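Local coordinates for epimerase family protein SDR39U1 (Homo sapiens, PDB 4B4O) that binds NADPH and probably acts as an NADP-dependent oxidoreductase of the short-chain dehydrogenase/reductase superfamily, at residues 158-163 against 191-196; 195-200 against 275-280; 230-235 against 286-291. The protein carries 3 engineered substitutions. All blocks are in the same frame, centred on the assembly; numbering follows the deposited sequence.

From the N terminus, interaction 1 comes first: strand 151-161 leads through helix 166-176 to strand 192-194, and the pairing of 158-163 with 191-196 closes this loop beside the nicotinamide end of NADPH. Interaction 2 starts where it ends, sharing Ile195 and Gly196, and spans 74 residues to tie helix 195-207 to the segment 275-280. Interaction 3 opens within that span and ends beyond it, so the two cross; it joins helix 225-236 to helix 284-293. Interactions 1 and 3 follow in series yet touch, Glu290 meeting His194 and Ile291 packing on Leu161 and Gly162. Interaction 2 and these Glu290 and Ile291 contacts thus tie the C-terminal region to the nucleotide-binding part.

Interaction 1: 158-163 against 191-196; sequences GVVLGR and PWIHIG. With NDP (NADPH dihydro-nicotinamide-adenine-dinucleotide phosphate), chain I.
Four backbone hydrogen bonds join 158-163 to 191-196, where strands 159-161 and 192-194 run parallel. Val159 N gives to Pro191 O and Val159 O takes Ile193 N; Leu161 then repeats the pattern, its N giving to Ile193 O at 2.8 Å and its O taking Ile195 N, so that alternate residues of each strand carry the ladder. The bond from Leu161 N is almost straight (170°) and runs nearly along the C=O axis of Ile193; the other three donors stand above the planes of their carbonyls. At the end of strand 192-194, His194 is the N-cap of helix 195-207, its ND1 accepting from Gly196 N at 2.9 Å. Its NE2 is hydrogen-bonded to Glu290, so both ring nitrogens are engaged, and Leu161 O lies over one imidazole face, offset toward the rim. On the sheet face bearing Leu161, Trp192 and His194, Leu161 crosses Trp192 at about a right angle and sets CD1 against Trp192 CB and the ring atom CE3. Val160 and Ile193 point to the other face. There Val160 CG1, anti to the backbone N (chi1 -173°), packs 3.8 Å from Ile195 CB, while its CG2, beside the backbone N, meets the carboxamide carbon C7N of NADPH at 3.3 Å. Gly158 O is 3.2 Å from C4N, the hydride-carrying carbon of the nicotinamide. Phe11 and Ile12 of helix 11-22 also pack on Val160. Strand 151-161, helix 166-176 and strand 192-194 form a beta-alpha-beta crossover unit of the Rossmann-type sheet, whose strand 151-161 lines the nicotinamide site.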
loop_
_atom_site.group_PDB
_atom_site.type_symbol
_atom_site.label_atom_id
_atom_site.label_comp_id
_atom_site.label_asym_id
_atom_site.label_seq_id
_atom_site.Cartn_x
_atom_site.Cartn_y
_atom_site.Cartn_z
ATOM N N GLY A 158 2.552 -4.759 -0.868
ATOM C CA GLY A 158 3.812 -4.616 -1.591
ATOM C C GLY A 158 3.760 -3.368 -2.455
ATOM O O GLY A 158 2.924 -2.504 -2.244
ATOM N N VAL A 159 4.693 -3.254 -3.396
ATOM C CA VAL A 159 4.790 -2.098 -4.263
ATOM C C VAL A 159 3.611 -2.138 -5.207
ATOM O O VAL A 159 3.384 -3.142 -5.888
ATOM C CB VAL A 159 6.080 -2.132 -5.095
ATOM C CG1 VAL A 159 6.417 -0.719 -5.608
ATOM C CG2 VAL A 159 7.203 -2.687 -4.215
ATOM N N VAL A 160 2.860 -1.038 -5.236
ATOM C CA VAL A 160 1.611 -0.985 -5.964
ATOM C C VAL A 160 1.907 -0.435 -7.339
ATOM O O VAL A 160 2.286 0.720 -7.474
ATOM C CB VAL A 160 0.589 -0.091 -5.254
ATOM C CG1 VAL A 160 -0.738 -0.219 -5.972
ATOM C CG2 VAL A 160 0.538 -0.397 -3.750
ATOM N N LEU A 161 1.775 -1.285 -8.360
ATOM C CA LEU A 161 2.124 -0.899 -9.718
ATOM C C LEU A 161 0.857 -0.507 -10.495
ATOM O O LEU A 161 -0.103 -1.263 -10.538
ATOM C CB LEU A 161 2.866 -2.043 -10.419
ATOM C CG LEU A 161 4.043 -2.695 -9.665
ATOM C CD1 LEU A 161 4.666 -3.865 -10.429
ATOM C CD2 LEU A 161 5.102 -1.666 -9.297
ATOM N N GLY A 162 0.853 0.682 -11.077
ATOM C CA GLY A 162 -0.296 1.128 -11.829
ATOM C C GLY A 162 -0.044 2.387 -12.631
ATOM O O GLY A 162 0.921 3.135 -12.365
ATOM N N ARG A 163 -0.921 2.642 -13.601
ATOM C CA ARG A 163 -0.879 3.897 -14.368
ATOM C C ARG A 163 -1.251 5.030 -13.407
ATOM O O ARG A 163 -2.036 4.845 -12.449
ATOM C CB ARG A 163 -1.821 3.880 -15.606
ATOM N N PRO A 191 8.409 -7.668 -3.906
ATOM C CA PRO A 191 6.984 -7.864 -3.608
ATOM C C PRO A 191 6.178 -6.752 -4.266
ATOM O O PRO A 191 6.460 -5.574 -4.024
ATOM C CB PRO A 191 6.908 -7.746 -2.077
ATOM C CG PRO A 191 8.071 -6.919 -1.695
ATOM C CD PRO A 191 9.145 -7.163 -2.737
ATOM N N TRP A 192 5.209 -7.126 -5.089
ATOM C CA TRP A 192 4.467 -6.154 -5.856
ATOM C C TRP A 192 3.037 -6.579 -5.946
ATOM O O TRP A 192 2.713 -7.748 -5.707
ATOM C CB TRP A 192 5.074 -6.051 -7.249
ATOM C CG TRP A 192 4.910 -7.322 -8.024
ATOM C CD1 TRP A 192 5.749 -8.408 -8.054
ATOM C CD2 TRP A 192 3.774 -7.690 -8.874
ATOM N NE1 TRP A 192 5.237 -9.383 -8.840
ATOM C CE2 TRP A 192 4.055 -9.022 -9.362
ATOM C CE3 TRP A 192 2.587 -7.057 -9.255
ATOM C CZ2 TRP A 192 3.188 -9.693 -10.189
ATOM C CZ3 TRP A 192 1.713 -7.739 -10.089
ATOM C CH2 TRP A 192 2.017 -9.033 -10.552
ATOM N N ILE A 193 2.170 -5.646 -6.323
ATOM C CA ILE A 193 0.774 -5.943 -6.635
ATOM C C ILE A 193 0.270 -4.919 -7.645
ATOM O O ILE A 193 0.676 -3.753 -7.621
ATOM C CB ILE A 193 -0.117 -5.913 -5.373
ATOM C CG1 ILE A 193 -1.510 -6.474 -5.669
ATOM C CG2 ILE A 193 -0.235 -4.498 -4.775
ATOM C CD1 ILE A 193 -2.318 -6.739 -4.410
ATOM N N HIS A 194 -0.585 -5.359 -8.560
ATOM C CA HIS A 194 -1.220 -4.449 -9.487
ATOM C C HIS A 194 -2.253 -3.661 -8.729
ATOM O O HIS A 194 -2.958 -4.197 -7.882
ATOM C CB HIS A 194 -1.852 -5.198 -10.636
ATOM C CG HIS A 194 -2.333 -4.302 -11.745
ATOM N ND1 HIS A 194 -3.510 -3.648 -11.689
ATOM C CD2 HIS A 194 -1.744 -3.941 -12.951
ATOM C CE1 HIS A 194 -3.674 -2.934 -12.811
ATOM N NE2 HIS A 194 -2.593 -3.109 -13.579
ATOM N N ILE A 195 -2.335 -2.368 -9.020
ATOM C CA ILE A 195 -3.255 -1.501 -8.307
ATOM C C ILE A 195 -4.675 -2.037 -8.335
ATOM O O ILE A 195 -5.397 -1.892 -7.371
ATOM C CB ILE A 195 -3.267 -0.046 -8.845
ATOM C CG1 ILE A 195 -4.179 0.808 -7.941
ATOM C CG2 ILE A 195 -3.738 -0.012 -10.311
ATOM C CD1 ILE A 195 -3.639 2.123 -7.499
ATOM N N GLY A 196 -5.084 -2.645 -9.439
ATOM C CA GLY A 196 -6.419 -3.222 -9.526
ATOM C C GLY A 196 -6.645 -4.324 -8.517
ATOM O O GLY A 196 -7.756 -4.495 -8.028
HETATM P PA NDP I . -0.593 8.649 -1.761
HETATM O O1A NDP I . 0.607 9.515 -1.305
HETATM O O2A NDP I . -1.059 8.674 -3.231
HETATM O O5B NDP I . -1.968 9.034 -0.971
HETATM C C5B NDP I . -1.819 9.495 0.369
HETATM C C4B NDP I . -3.000 10.374 0.696
HETATM O O4B NDP I . -2.944 10.640 2.096
HETATM C C3B NDP I . -2.942 11.707 -0.055
HETATM O O3B NDP I . -3.871 11.781 -1.174
HETATM C C2B NDP I . -3.309 12.742 0.998
HETATM O O2B NDP I . -4.690 13.070 0.963
HETATM C C1B NDP I . -3.078 12.038 2.301
HETATM N N9A NDP I . -1.815 12.561 2.827
HETATM C C8A NDP I . -0.607 12.797 2.219
HETATM N N7A NDP I . 0.268 13.363 3.155
HETATM C C5A NDP I . -0.410 13.478 4.328
HETATM C C6A NDP I . -0.143 13.953 5.689
HETATM N N6A NDP I . 1.071 14.419 6.049
HETATM N N1A NDP I . -1.136 13.901 6.601
HETATM C C2A NDP I . -2.368 13.433 6.247
HETATM N N3A NDP I . -2.686 12.953 5.027
HETATM C C4A NDP I . -1.764 12.950 4.091
HETATM O O3 NDP I . -0.148 7.179 -1.250
HETATM P PN NDP I . -0.700 5.803 -1.883
HETATM O O1N NDP I . -2.123 6.025 -2.370
HETATM O O2N NDP I . 0.297 5.274 -2.869
HETATM O O5D NDP I . -0.681 4.801 -0.576
HETATM C C5D NDP I . -1.607 5.154 0.477
HETATM C C4D NDP I . -1.236 4.508 1.796
HETATM O O4D NDP I . -0.823 3.188 1.464
HETATM C C3D NDP I . -0.040 5.155 2.523
HETATM O O3D NDP I . -0.267 5.168 3.968
HETATM C C2D NDP I . 1.155 4.288 2.113
HETATM O O2D NDP I . 2.189 4.068 3.081
HETATM C C1D NDP I . 0.507 2.941 1.928
HETATM N N1N NDP I . 1.245 2.053 1.012
HETATM C C2N NDP I . 1.500 2.410 -0.255
HETATM C C3N NDP I . 2.190 1.570 -1.100
HETATM C C7N NDP I . 2.434 2.007 -2.497
HETATM O O7N NDP I . 1.755 2.933 -2.935
HETATM N N7N NDP I . 3.355 1.411 -3.250
HETATM C C4N NDP I . 2.632 0.216 -0.659
HETATM C C5N NDP I . 2.292 -0.076 0.728
HETATM C C6N NDP I . 1.611 0.850 1.497
HETATM P P2B NDP I . -5.149 14.654 1.120
HETATM O O1X NDP I . -5.028 14.981 2.594
HETATM O O2X NDP I . -4.192 15.505 0.233
HETATM O O3X NDP I . -6.606 14.464 0.630
#

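Interaction 2: 195-200 against 275-280; sequences IGDLAG and TGYQYS
Tyr277 brings its ring up to the main chain of Gly200, with CE1 3.3 Å from Gly200 C; a CB on Gly200 would run into Tyr277 OH, so the bare glycine allows the close approach. Its CG is anti to the backbone N (chi1 -177°), which carries the phenol toward helix 195-207 and sets OH beside Asp197. The hydroxyl donates to Asp197 OD1 at 2.7 Å, using the anti lone pair of that oxygen, and carboxylate and ring planes stand 88° apart. The syn lone pair of the same OD1 takes Ser280 N at 2.8 Å, in a nearly straight bond (164°). Since Asp197 OD2 accepts from Phe281 N, the one carboxylate grips two successive backbone amides and a phenol. These three donors would probably stabilise its negative charge, as would its place in the first turn of the helix. The contact thereby joins the helix that follows strand 192-194 of the Rossmann-type domain to the irregular chain between helices 270-274 and 284-293 in the C-terminal DUF1731 region. Tyr279 adds its ring to the same acid: CD2 lies 3.6 Å from Asp197 CG, with OD2 in plane at the ring edge. Tyr277 CE2 in turn sits 3.9 Å above the plane of the Tyr279 ring, over its centre, so the two rings pack on each other while both reach Asp197. Ile201, one turn after Asp197, touches both tyrosines. The approach to Tyr277 is shaped by the end of helix 270-274, where Gly276 adopts positive phi and Thr275 OG1 accepts from Tyr277 N at 3.3 Å in an ST turn. Thr275 O takes hydrogen bonds from His204 and His210.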
loop_
_atom_site.group_PDB
_atom_site.type_symbol
_atom_site.label_atom_id
_atom_site.label_comp_id
_atom_site.label_asym_id
_atom_site.label_seq_id
_atom_site.Cartn_x
_atom_site.Cartn_y
_atom_site.Cartn_z
ATOM N N ILE A 195 -2.335 -2.368 -9.020
ATOM C CA ILE A 195 -3.255 -1.501 -8.307
ATOM C C ILE A 195 -4.675 -2.037 -8.335
ATOM O O ILE A 195 -5.397 -1.892 -7.371
ATOM C CB ILE A 195 -3.267 -0.046 -8.845
ATOM C CG1 ILE A 195 -4.179 0.808 -7.941
ATOM C CG2 ILE A 195 -3.738 -0.012 -10.311
ATOM C CD1 ILE A 195 -3.639 2.123 -7.499
ATOM N N GLY A 196 -5.084 -2.645 -9.439
ATOM C CA GLY A 196 -6.419 -3.222 -9.526
ATOM C C GLY A 196 -6.645 -4.324 -8.517
ATOM O O GLY A 196 -7.756 -4.495 -8.028
ATOM N N ASP A 197 -5.594 -5.070 -8.210
ATOM C CA ASP A 197 -5.697 -6.181 -7.266
ATOM C C ASP A 197 -5.618 -5.726 -5.813
ATOM O O ASP A 197 -6.231 -6.344 -4.947
ATOM C CB ASP A 197 -4.645 -7.249 -7.565
ATOM C CG ASP A 197 -5.054 -8.166 -8.699
ATOM O OD1 ASP A 197 -6.240 -8.558 -8.750
ATOM O OD2 ASP A 197 -4.178 -8.498 -9.541
ATOM N N LEU A 198 -4.892 -4.650 -5.523
ATOM C CA LEU A 198 -4.960 -4.088 -4.171
ATOM C C LEU A 198 -6.354 -3.530 -3.928
ATOM O O LEU A 198 -6.947 -3.780 -2.902
ATOM C CB LEU A 198 -3.888 -3.011 -3.915
ATOM C CG LEU A 198 -3.890 -2.493 -2.467
ATOM C CD1 LEU A 198 -3.702 -3.637 -1.497
ATOM C CD2 LEU A 198 -2.790 -1.471 -2.269
ATOM N N ALA A 199 -6.853 -2.788 -4.904
ATOM C CA ALA A 199 -8.196 -2.258 -4.875
ATOM C C ALA A 199 -9.229 -3.376 -4.677
ATOM O O ALA A 199 -10.191 -3.237 -3.909
ATOM C CB ALA A 199 -8.455 -1.497 -6.172
ATOM N N GLY A 200 -9.002 -4.492 -5.372
ATOM C CA GLY A 200 -9.862 -5.676 -5.279
ATOM C C GLY A 200 -9.847 -6.378 -3.918
ATOM O O GLY A 200 -10.899 -6.729 -3.384
ATOM N N THR A 275 -9.120 -16.107 1.536
ATOM C CA THR A 275 -10.363 -15.325 1.620
ATOM C C THR A 275 -11.276 -15.563 0.431
ATOM O O THR A 275 -12.398 -15.058 0.394
ATOM C CB THR A 275 -10.129 -13.786 1.675
ATOM O OG1 THR A 275 -9.645 -13.324 0.408
ATOM C CG2 THR A 275 -9.169 -13.359 2.792
ATOM N N GLY A 276 -10.800 -16.298 -0.565
ATOM C CA GLY A 276 -11.557 -16.497 -1.799
ATOM C C GLY A 276 -11.280 -15.445 -2.878
ATOM O O GLY A 276 -11.770 -15.579 -3.990
ATOM N N TYR A 277 -10.474 -14.424 -2.564
ATOM C CA TYR A 277 -10.110 -13.407 -3.546
ATOM C C TYR A 277 -9.331 -14.008 -4.707
ATOM O O TYR A 277 -8.472 -14.852 -4.510
ATOM C CB TYR A 277 -9.274 -12.268 -2.955
ATOM C CG TYR A 277 -8.973 -11.195 -4.001
ATOM C CD1 TYR A 277 -9.965 -10.284 -4.401
ATOM C CD2 TYR A 277 -7.725 -11.117 -4.621
ATOM C CE1 TYR A 277 -9.720 -9.327 -5.361
ATOM C CE2 TYR A 277 -7.478 -10.164 -5.592
ATOM C CZ TYR A 277 -8.482 -9.279 -5.960
ATOM O OH TYR A 277 -8.230 -8.350 -6.923
ATOM N N GLN A 278 -9.643 -13.528 -5.913
ATOM C CA GLN A 278 -9.051 -14.041 -7.139
ATOM C C GLN A 278 -8.432 -12.913 -7.949
ATOM O O GLN A 278 -9.095 -11.959 -8.308
ATOM C CB GLN A 278 -10.104 -14.787 -7.932
ATOM C CG GLN A 278 -10.533 -16.057 -7.209
ATOM C CD GLN A 278 -11.470 -16.953 -7.996
ATOM O OE1 GLN A 278 -12.570 -16.543 -8.341
ATOM N NE2 GLN A 278 -11.044 -18.188 -8.273
ATOM N N TYR A 279 -7.134 -13.038 -8.205
ATOM C CA TYR A 279 -6.331 -11.958 -8.783
ATOM C C TYR A 279 -6.603 -11.768 -10.265
ATOM O O TYR A 279 -6.739 -12.740 -11.006
ATOM C CB TYR A 279 -4.841 -12.249 -8.601
ATOM C CG TYR A 279 -4.327 -12.058 -7.200
ATOM C CD1 TYR A 279 -4.489 -13.043 -6.237
ATOM C CD2 TYR A 279 -3.692 -10.893 -6.833
ATOM C CE1 TYR A 279 -4.014 -12.886 -4.952
ATOM C CE2 TYR A 279 -3.224 -10.719 -5.545
ATOM C CZ TYR A 279 -3.392 -11.728 -4.608
ATOM O OH TYR A 279 -2.907 -11.562 -3.330
ATOM N N SER A 280 -6.714 -10.505 -10.680
ATOM C CA SER A 280 -6.826 -10.153 -12.103
ATOM C C SER A 280 -5.473 -10.197 -12.800
ATOM O O SER A 280 -5.382 -10.504 -13.987
ATOM C CB SER A 280 -7.423 -8.764 -12.260
ATOM O OG SER A 280 -8.764 -8.772 -11.844
#

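Interaction 3: 230-235 against 286-291; sequences QTFGAA and AALKEI. Engineered in segment 230-235: Phe232 (natural residue Leu).
Leu288 has CG beside its backbone N (chi1 -64°) and CD1 anti to CA (chi2 -178°), an extended form that carries CD1 straight across to helix 225-236. There it lands at Phe232, 3.7 Å from Phe232 CA and also 3.7 Å from Phe232 CB. Thr231 has its methyl CG2 anti to the backbone N, pointing this carbon at the same tip, 4.1 Å from Leu288 CD1; its OG1 turns back to Glu227 O in its own helix. One turn on, Ala235 closes the other end of the patch, with CB 4.1 Å from Leu288 O and 4.3 Å from Leu288 CB. The contact is thus a small apolar junction between two helices whose N-to-C directions run 40° apart, the axes of the short helical segments 9.1 Å apart at their closest, and one leucine carries nearly all of it. No hydrogen bond passes between them. It joins helix 225-236 to helix 284-293 of the C-terminal DUF1731 region. Phe232, an engineered residue (Leu in the natural sequence), has CG anti to its backbone N and crosses Leu288 at about a right angle. Its ring meets Phe175 and Phe228, while Met168 of helix 166-176 touches both Phe232 and Leu288. Leu288 also packs on Leu161 of the central sheet. The exposed Lys289 leads away from the neighbouring helix, its NZ salt-bridged to Glu293.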
loop_
_atom_site.group_PDB
_atom_site.type_symbol
_atom_site.label_atom_id
_atom_site.label_comp_id
_atom_site.label_asym_id
_atom_site.label_seq_id
_atom_site.Cartn_x
_atom_site.Cartn_y
_atom_site.Cartn_z
ATOM N N GLN A 230 13.674 -6.462 -16.321
ATOM C CA GLN A 230 13.699 -7.162 -17.595
ATOM C C GLN A 230 12.294 -7.267 -18.213
ATOM O O GLN A 230 12.104 -6.930 -19.378
ATOM C CB GLN A 230 14.340 -8.532 -17.389
ATOM C CG GLN A 230 14.406 -9.419 -18.614
ATOM C CD GLN A 230 14.872 -10.864 -18.242
ATOM O OE1 GLN A 230 15.953 -11.077 -17.652
ATOM N NE2 GLN A 230 14.024 -11.868 -18.575
ATOM N N THR A 231 11.316 -7.670 -17.404
ATOM C CA THR A 231 9.914 -7.816 -17.845
ATOM C C THR A 231 9.286 -6.488 -18.223
ATOM O O THR A 231 8.508 -6.384 -19.142
ATOM C CB THR A 231 9.043 -8.436 -16.725
ATOM O OG1 THR A 231 9.621 -9.671 -16.301
ATOM C CG2 THR A 231 7.606 -8.719 -17.203
ATOM N N PHE A 232 9.667 -5.445 -17.500
ATOM C CA PHE A 232 9.161 -4.113 -17.773
ATOM C C PHE A 232 9.730 -3.575 -19.092
ATOM O O PHE A 232 8.989 -3.028 -19.908
ATOM C CB PHE A 232 9.513 -3.196 -16.602
ATOM C CG PHE A 232 8.807 -1.878 -16.606
ATOM C CD1 PHE A 232 7.626 -1.686 -17.301
ATOM C CD2 PHE A 232 9.313 -0.823 -15.847
ATOM C CE1 PHE A 232 6.980 -0.454 -17.266
ATOM C CE2 PHE A 232 8.662 0.397 -15.788
ATOM C CZ PHE A 232 7.501 0.584 -16.503
ATOM N N GLY A 233 11.038 -3.722 -19.291
ATOM C CA GLY A 233 11.662 -3.391 -20.566
ATOM C C GLY A 233 11.001 -4.142 -21.719
ATOM O O GLY A 233 10.614 -3.528 -22.728
ATOM N N ALA A 234 10.817 -5.447 -21.559
ATOM C CA ALA A 234 10.157 -6.239 -22.590
ATOM C C ALA A 234 8.778 -5.661 -22.883
ATOM O O ALA A 234 8.438 -5.459 -24.034
ATOM C CB ALA A 234 10.086 -7.720 -22.211
ATOM N N ALA A 235 8.008 -5.337 -21.863
ATOM C CA ALA A 235 6.636 -4.860 -22.074
ATOM C C ALA A 235 6.593 -3.533 -22.798
ATOM O O ALA A 235 5.607 -3.226 -23.466
ATOM C CB ALA A 235 5.870 -4.750 -20.751
ATOM N N ALA A 286 1.734 -10.037 -17.172
ATOM C CA ALA A 286 0.379 -9.584 -17.481
ATOM C C ALA A 286 0.115 -8.220 -16.853
ATOM O O ALA A 286 -0.540 -7.387 -17.466
ATOM C CB ALA A 286 -0.648 -10.603 -17.018
ATOM N N ALA A 287 0.621 -8.013 -15.635
ATOM C CA ALA A 287 0.440 -6.758 -14.928
ATOM C C ALA A 287 1.114 -5.606 -15.663
ATOM O O ALA A 287 0.489 -4.568 -15.902
ATOM C CB ALA A 287 0.953 -6.867 -13.507
ATOM N N LEU A 288 2.378 -5.785 -16.034
ATOM C CA LEU A 288 3.138 -4.714 -16.696
ATOM C C LEU A 288 2.645 -4.447 -18.111
ATOM O O LEU A 288 2.683 -3.323 -18.585
ATOM C CB LEU A 288 4.641 -5.000 -16.654
ATOM C CG LEU A 288 5.211 -5.025 -15.216
ATOM C CD1 LEU A 288 6.720 -5.252 -15.235
ATOM C CD2 LEU A 288 4.915 -3.767 -14.432
ATOM N N LYS A 289 2.127 -5.481 -18.754
ATOM C CA LYS A 289 1.502 -5.356 -20.074
ATOM C C LYS A 289 0.238 -4.460 -20.030
ATOM O O LYS A 289 0.049 -3.629 -20.918
ATOM C CB LYS A 289 1.189 -6.749 -20.637
ATOM C CG LYS A 289 0.519 -6.802 -22.002
ATOM C CD LYS A 289 0.545 -8.232 -22.555
ATOM C CE LYS A 289 -0.662 -8.610 -23.426
ATOM N NZ LYS A 289 -0.733 -7.947 -24.751
ATOM N N GLU A 290 -0.599 -4.609 -19.001
ATOM C CA GLU A 290 -1.744 -3.719 -18.801
ATOM C C GLU A 290 -1.293 -2.267 -18.658
ATOM O O GLU A 290 -1.830 -1.366 -19.300
ATOM C CB GLU A 290 -2.537 -4.132 -17.551
ATOM C CG GLU A 290 -3.888 -3.432 -17.358
ATOM C CD GLU A 290 -3.805 -1.999 -16.796
ATOM O OE1 GLU A 290 -2.911 -1.687 -15.975
ATOM O OE2 GLU A 290 -4.691 -1.180 -17.159
ATOM N N ILE A 291 -0.305 -2.048 -17.802
ATOM C CA ILE A 291 0.223 -0.713 -17.563
ATOM C C ILE A 291 0.808 -0.106 -18.833
ATOM O O ILE A 291 0.559 1.043 -19.144
ATOM C CB ILE A 291 1.289 -0.723 -16.444
ATOM C CG1 ILE A 291 0.632 -1.001 -15.086
ATOM C CG2 ILE A 291 2.069 0.580 -16.399
ATOM C CD1 ILE A 291 1.649 -1.276 -13.989
#